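PDB 4OJV: 3',5'-cyclic-nucleotide phosphodiesterase 1 from Saccharomyces cerevisiae, which belongs to the class-II cyclic-nucleotide phosphodiesterases of the metallo-beta-lactamase-like clan, and holds zinc ions at two metal sites. Local coordinates for residues 6-10 with 46-50; 297-301 with 343-347. The contacts are given in a common frame with arbitrary orientation. Residues are numbered along the deposited sequence.

Contact 1. Residues 6-10 with 46-50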
loop_
_atom_site.group_PDB
_atom_site.type_symbol
_atom_site.label_atom_id
_atom_site.label_comp_id
_atom_site.label_asym_id
_atom_site.label_seq_id
_atom_site.Cartn_x
_atom_site.Cartn_y
_atom_site.Cartn_z
ATOM N N ILE A 6 8.422 17.957 -10.162
ATOM C CA ILE A 6 8.024 17.138 -9.019
ATOM C C ILE A 6 6.798 16.329 -9.410
ATOM O O ILE A 6 5.736 16.900 -9.665
ATOM C CB ILE A 6 7.690 17.988 -7.775
ATOM C CG1 ILE A 6 8.854 18.921 -7.393
ATOM C CG2 ILE A 6 7.307 17.071 -6.615
ATOM C CD1 ILE A 6 8.563 19.767 -6.169
ATOM N N THR A 7 6.943 15.007 -9.473
ATOM C CA THR A 7 5.814 14.133 -9.760
ATOM C C THR A 7 5.207 13.696 -8.428
ATOM O O THR A 7 5.885 13.085 -7.605
ATOM C CB THR A 7 6.234 12.882 -10.553
ATOM O OG1 THR A 7 7.072 13.248 -11.657
ATOM C CG2 THR A 7 5.002 12.162 -11.077
ATOM N N ILE A 8 3.935 14.006 -8.227
ATOM C CA ILE A 8 3.237 13.612 -7.009
ATOM C C ILE A 8 2.692 12.201 -7.193
ATOM O O ILE A 8 1.678 12.010 -7.860
ATOM C CB ILE A 8 2.092 14.583 -6.662
ATOM C CG1 ILE A 8 2.575 16.038 -6.708
ATOM C CG2 ILE A 8 1.489 14.216 -5.308
ATOM C CD1 ILE A 8 3.579 16.419 -5.653
ATOM N N LEU A 9 3.389 11.204 -6.652
ATOM C CA LEU A 9 2.878 9.835 -6.715
ATOM C C LEU A 9 1.847 9.580 -5.639
ATOM O O LEU A 9 0.861 8.875 -5.870
ATOM C CB LEU A 9 3.997 8.795 -6.640
ATOM C CG LEU A 9 4.986 8.790 -7.799
ATOM C CD1 LEU A 9 5.917 7.600 -7.688
ATOM C CD2 LEU A 9 4.298 8.790 -9.161
ATOM N N GLY A 10 2.074 10.144 -4.457
ATOM C CA GLY A 10 1.150 9.955 -3.355
ATOM C C GLY A 10 1.201 11.126 -2.407
ATOM O O GLY A 10 2.285 11.610 -2.049
ATOM N N GLN A 46 1.534 3.547 -9.026
ATOM C CA GLN A 46 1.106 4.872 -9.423
ATOM C C GLN A 46 1.766 5.338 -10.719
ATOM O O GLN A 46 1.113 5.975 -11.554
ATOM C CB GLN A 46 1.336 5.871 -8.286
ATOM C CG GLN A 46 0.729 7.258 -8.513
ATOM C CD GLN A 46 -0.715 7.262 -9.017
ATOM O OE1 GLN A 46 -1.562 6.491 -8.563
ATOM N NE2 GLN A 46 -0.996 8.147 -9.967
ATOM N N LEU A 47 3.038 5.000 -10.911
ATOM C CA LEU A 47 3.693 5.256 -12.190
ATOM C C LEU A 47 2.920 4.600 -13.329
ATOM O O LEU A 47 2.692 5.221 -14.373
ATOM C CB LEU A 47 5.136 4.767 -12.170
ATOM C CG LEU A 47 6.076 5.608 -11.306
ATOM C CD1 LEU A 47 7.388 4.882 -11.072
ATOM C CD2 LEU A 47 6.324 6.983 -11.914
ATOM N N ARG A 48 2.488 3.363 -13.117
ATOM C CA ARG A 48 1.720 2.654 -14.135
ATOM C C ARG A 48 0.412 3.378 -14.467
ATOM O O ARG A 48 0.054 3.510 -15.644
ATOM C CB ARG A 48 1.428 1.231 -13.683
ATOM C CG ARG A 48 0.826 0.354 -14.773
ATOM C CD ARG A 48 0.691 -1.076 -14.304
ATOM N NE ARG A 48 -0.254 -1.171 -13.197
ATOM C CZ ARG A 48 -0.498 -2.268 -12.487
ATOM N NH1 ARG A 48 0.136 -3.406 -12.744
ATOM N NH2 ARG A 48 -1.386 -2.225 -11.504
ATOM N N GLU A 49 -0.296 3.843 -13.438
ATOM C CA GLU A 49 -1.543 4.586 -13.636
ATOM C C GLU A 49 -1.318 5.820 -14.483
ATOM O O GLU A 49 -2.115 6.132 -15.374
ATOM C CB GLU A 49 -2.134 5.002 -12.289
ATOM C CG GLU A 49 -2.828 3.886 -11.523
ATOM C CD GLU A 49 -3.947 3.227 -12.310
ATOM O OE1 GLU A 49 -4.830 3.942 -12.842
ATOM O OE2 GLU A 49 -3.948 1.987 -12.385
ATOM N N MET A 50 -0.222 6.521 -14.206
ATOM C CA MET A 50 0.080 7.760 -14.896
ATOM C C MET A 50 0.467 7.493 -16.341
ATOM O O MET A 50 0.177 8.315 -17.208
ATOM C CB MET A 50 1.158 8.551 -14.148
ATOM C CG MET A 50 0.710 9.005 -12.762
ATOM S SD MET A 50 1.951 9.920 -11.828
ATOM C CE MET A 50 2.096 11.365 -12.862
#
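In this alpha-beta/beta-alpha metallo-beta-lactamase-like fold, the contact is helix-on-sheet packing: helix 44-53 lies against the end of strand 4-8, which sits between strands 22-27 and 365-368 of the eight-stranded mixed sheet. The chain turns a corner at Leu9, and Leu9 and Gly10 both face Cys22, forming a classic beta bulge. Leu9 is the main apolar element, with 84 Å² covered out of 236 Å² buried by the two segments together. On the helix, Gln46 and Met50 are one turn apart (Met50 N to Gln46 O, 3.0 Å) and both direct CA-to-CB toward the strand. The contact is buried and essentially apolar. Met50 CE lies 3.5 Å from Thr7 CG2, while Ile8, whose side chain leads away, adds little. Around the pair, Leu47 continues onto Phe118 of helix 110-119, and Gln46 packs on Tyr18 of the second subunit, so the helix faces both the sheet and the dimer partner. Leu9 O finds no polar partner in the model and instead meets Gln46 CG at 3.1 Å. One methyl, Leu9 CD2, touches three helix side chains: Met50 SD at 3.7 Å, Gln46 CG at 3.9 Å and Leu47 CD2 at 3.9 Å.

Contact 2. Residues 297-301 with 343-347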
loop_
_atom_site.group_PDB
_atom_site.type_symbol
_atom_site.label_atom_id
_atom_site.label_comp_id
_atom_site.label_asym_id
_atom_site.label_seq_id
_atom_site.Cartn_x
_atom_site.Cartn_y
_atom_site.Cartn_z
ATOM N N PRO A 297 -4.325 23.790 10.204
ATOM C CA PRO A 297 -4.005 25.048 9.530
ATOM C C PRO A 297 -3.412 26.145 10.412
ATOM O O PRO A 297 -2.551 26.889 9.944
ATOM C CB PRO A 297 -5.351 25.471 8.923
ATOM C CG PRO A 297 -6.019 24.165 8.647
ATOM C CD PRO A 297 -5.693 23.351 9.870
ATOM N N ILE A 298 -3.828 26.224 11.673
ATOM C CA ILE A 298 -3.275 27.234 12.569
ATOM C C ILE A 298 -1.796 26.959 12.852
ATOM O O ILE A 298 -0.984 27.877 12.851
ATOM C CB ILE A 298 -4.106 27.397 13.872
ATOM C CG1 ILE A 298 -3.554 28.536 14.742
ATOM C CG2 ILE A 298 -4.191 26.092 14.654
ATOM C CD1 ILE A 298 -3.551 29.888 14.057
ATOM N N TYR A 299 -1.437 25.692 13.048
ATOM C CA TYR A 299 -0.048 25.354 13.320
ATOM C C TYR A 299 0.844 25.541 12.092
ATOM O O TYR A 299 1.970 26.046 12.202
ATOM C CB TYR A 299 0.077 23.947 13.902
ATOM C CG TYR A 299 -0.628 23.813 15.234
ATOM C CD1 TYR A 299 -0.103 24.402 16.386
ATOM C CD2 TYR A 299 -1.827 23.111 15.340
ATOM C CE1 TYR A 299 -0.753 24.287 17.609
ATOM C CE2 TYR A 299 -2.486 22.990 16.556
ATOM C CZ TYR A 299 -1.946 23.578 17.682
ATOM O OH TYR A 299 -2.600 23.454 18.884
ATOM N N LEU A 300 0.344 25.170 10.915
ATOM C CA LEU A 300 1.119 25.380 9.702
ATOM C C LEU A 300 1.307 26.887 9.441
ATOM O O LEU A 300 2.410 27.338 9.139
ATOM C CB LEU A 300 0.488 24.685 8.492
ATOM C CG LEU A 300 1.200 24.940 7.150
ATOM C CD1 LEU A 300 2.690 24.611 7.194
ATOM C CD2 LEU A 300 0.545 24.166 6.018
ATOM N N ILE A 301 0.231 27.660 9.553
ATOM C CA ILE A 301 0.345 29.108 9.366
ATOM C C ILE A 301 1.295 29.729 10.401
ATOM O O ILE A 301 2.072 30.623 10.065
ATOM C CB ILE A 301 -1.040 29.800 9.324
ATOM C CG1 ILE A 301 -1.800 29.431 8.037
ATOM C CG2 ILE A 301 -0.920 31.322 9.454
ATOM C CD1 ILE A 301 -1.196 29.958 6.745
ATOM N N GLU A 343 -9.128 27.275 4.844
ATOM C CA GLU A 343 -8.666 27.684 6.165
ATOM C C GLU A 343 -7.265 28.273 6.120
ATOM O O GLU A 343 -6.991 29.306 6.746
ATOM C CB GLU A 343 -8.766 26.524 7.163
ATOM C CG GLU A 343 -10.215 26.162 7.466
ATOM C CD GLU A 343 -10.385 24.943 8.354
ATOM O OE1 GLU A 343 -9.436 24.147 8.526
ATOM O OE2 GLU A 343 -11.496 24.770 8.895
ATOM N N LEU A 344 -6.375 27.637 5.361
ATOM C CA LEU A 344 -5.016 28.153 5.213
ATOM C C LEU A 344 -4.996 29.519 4.526
ATOM O O LEU A 344 -4.286 30.429 4.970
ATOM C CB LEU A 344 -4.140 27.168 4.442
ATOM C CG LEU A 344 -3.719 25.903 5.192
ATOM C CD1 LEU A 344 -3.110 24.902 4.223
ATOM C CD2 LEU A 344 -2.744 26.209 6.310
ATOM N N ARG A 345 -5.769 29.662 3.457
ATOM C CA ARG A 345 -5.821 30.935 2.731
ATOM C C ARG A 345 -6.399 32.050 3.604
ATOM O O ARG A 345 -5.900 33.185 3.587
ATOM C CB ARG A 345 -6.602 30.787 1.431
ATOM C CG ARG A 345 -5.832 30.025 0.368
ATOM C CD ARG A 345 -6.675 29.814 -0.873
ATOM N NE ARG A 345 -5.896 29.180 -1.935
ATOM C CZ ARG A 345 -6.419 28.595 -3.007
ATOM N NH1 ARG A 345 -7.734 28.536 -3.171
ATOM N NH2 ARG A 345 -5.624 28.050 -3.919
ATOM N N PHE A 346 -7.428 31.713 4.380
ATOM C CA PHE A 346 -8.037 32.682 5.292
ATOM C C PHE A 346 -7.035 33.128 6.355
ATOM O O PHE A 346 -6.875 34.328 6.607
ATOM C CB PHE A 346 -9.292 32.100 5.950
ATOM C CG PHE A 346 -9.943 33.032 6.938
ATOM C CD1 PHE A 346 -9.536 33.051 8.270
ATOM C CD2 PHE A 346 -10.960 33.894 6.537
ATOM C CE1 PHE A 346 -10.127 33.914 9.183
ATOM C CE2 PHE A 346 -11.558 34.756 7.448
ATOM C CZ PHE A 346 -11.137 34.765 8.769
ATOM N N LEU A 347 -6.350 32.169 6.974
ATOM C CA LEU A 347 -5.404 32.470 8.038
ATOM C C LEU A 347 -4.179 33.220 7.519
ATOM O O LEU A 347 -3.657 34.102 8.203
ATOM C CB LEU A 347 -4.998 31.206 8.803
ATOM C CG LEU A 347 -6.067 30.567 9.697
ATOM C CD1 LEU A 347 -5.647 29.161 10.106
ATOM C CD2 LEU A 347 -6.368 31.422 10.926
#
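Pro297 opens the contact in the first turn of helix 297-311, with its CA-to-CB bond directed toward helix 336-350. Its CA lies 3.6 Å from Leu344 CD2, its CB is 3.9 Å from Leu347 CD1, and its CG meets Glu343 OE1 at 3.4 Å. Because Pro297 CG is a carbon, this last approach is a packing contact; the hydrogen bond of Glu343 OE1 goes to Leu284 N. Ile298 starts away from the partner helix and contributes at the margin: its N is 3.8 Å from Leu347 CD1 and its CB 4.4 Å from the same methyl. Leu300 comes back to the interface through CD2, 3.9 Å from Leu344 CD2. One residue on, Ile301 closes the turn that began at Pro297 (Ile301 N to Pro297 O, 2.9 Å) and packs its CG1 3.7 Å from Leu347 CB and 3.8 Å from Leu344 CD2, with its CD1 3.6 Å from Leu344 O. Leu344 CD2 thus lies among the side chains of Pro297, Leu300 and Ile301. The two short axes approach to 9.4 Å and cross at -48°, burying 360 Å², mostly between apolar side chains. That their N-to-C directions diverge by 48° rather than opposing each other suits the topology: helix 297-311 links strand 273-279 to strand 321-325, helix 336-350 links 321-325 to 357-360, and these three strands are parallel neighbours in the seven-stranded sheet. The contact therefore joins the helices of two consecutive beta-alpha-beta units.

How the contacts relate
The two contacts come in series along the chain: contact 1 closes before contact 2 opens. Their centres are 27 Å apart and their nearest atoms about 14 Å apart, so they do not touch. Each belongs to a different half of the alpha-beta/beta-alpha sandwich: contact 1 packs a helix on the eight-stranded sheet, contact 2 pairs two helices that connect strands of the seven-stranded sheet. The halves are tied together by the chain itself, since strand 365-368 follows 357-360 and returns to the first sheet beside strand 4-8. Both halves supply zinc ligands, His128 just after strand 121-125 and His326 just after strand 321-325.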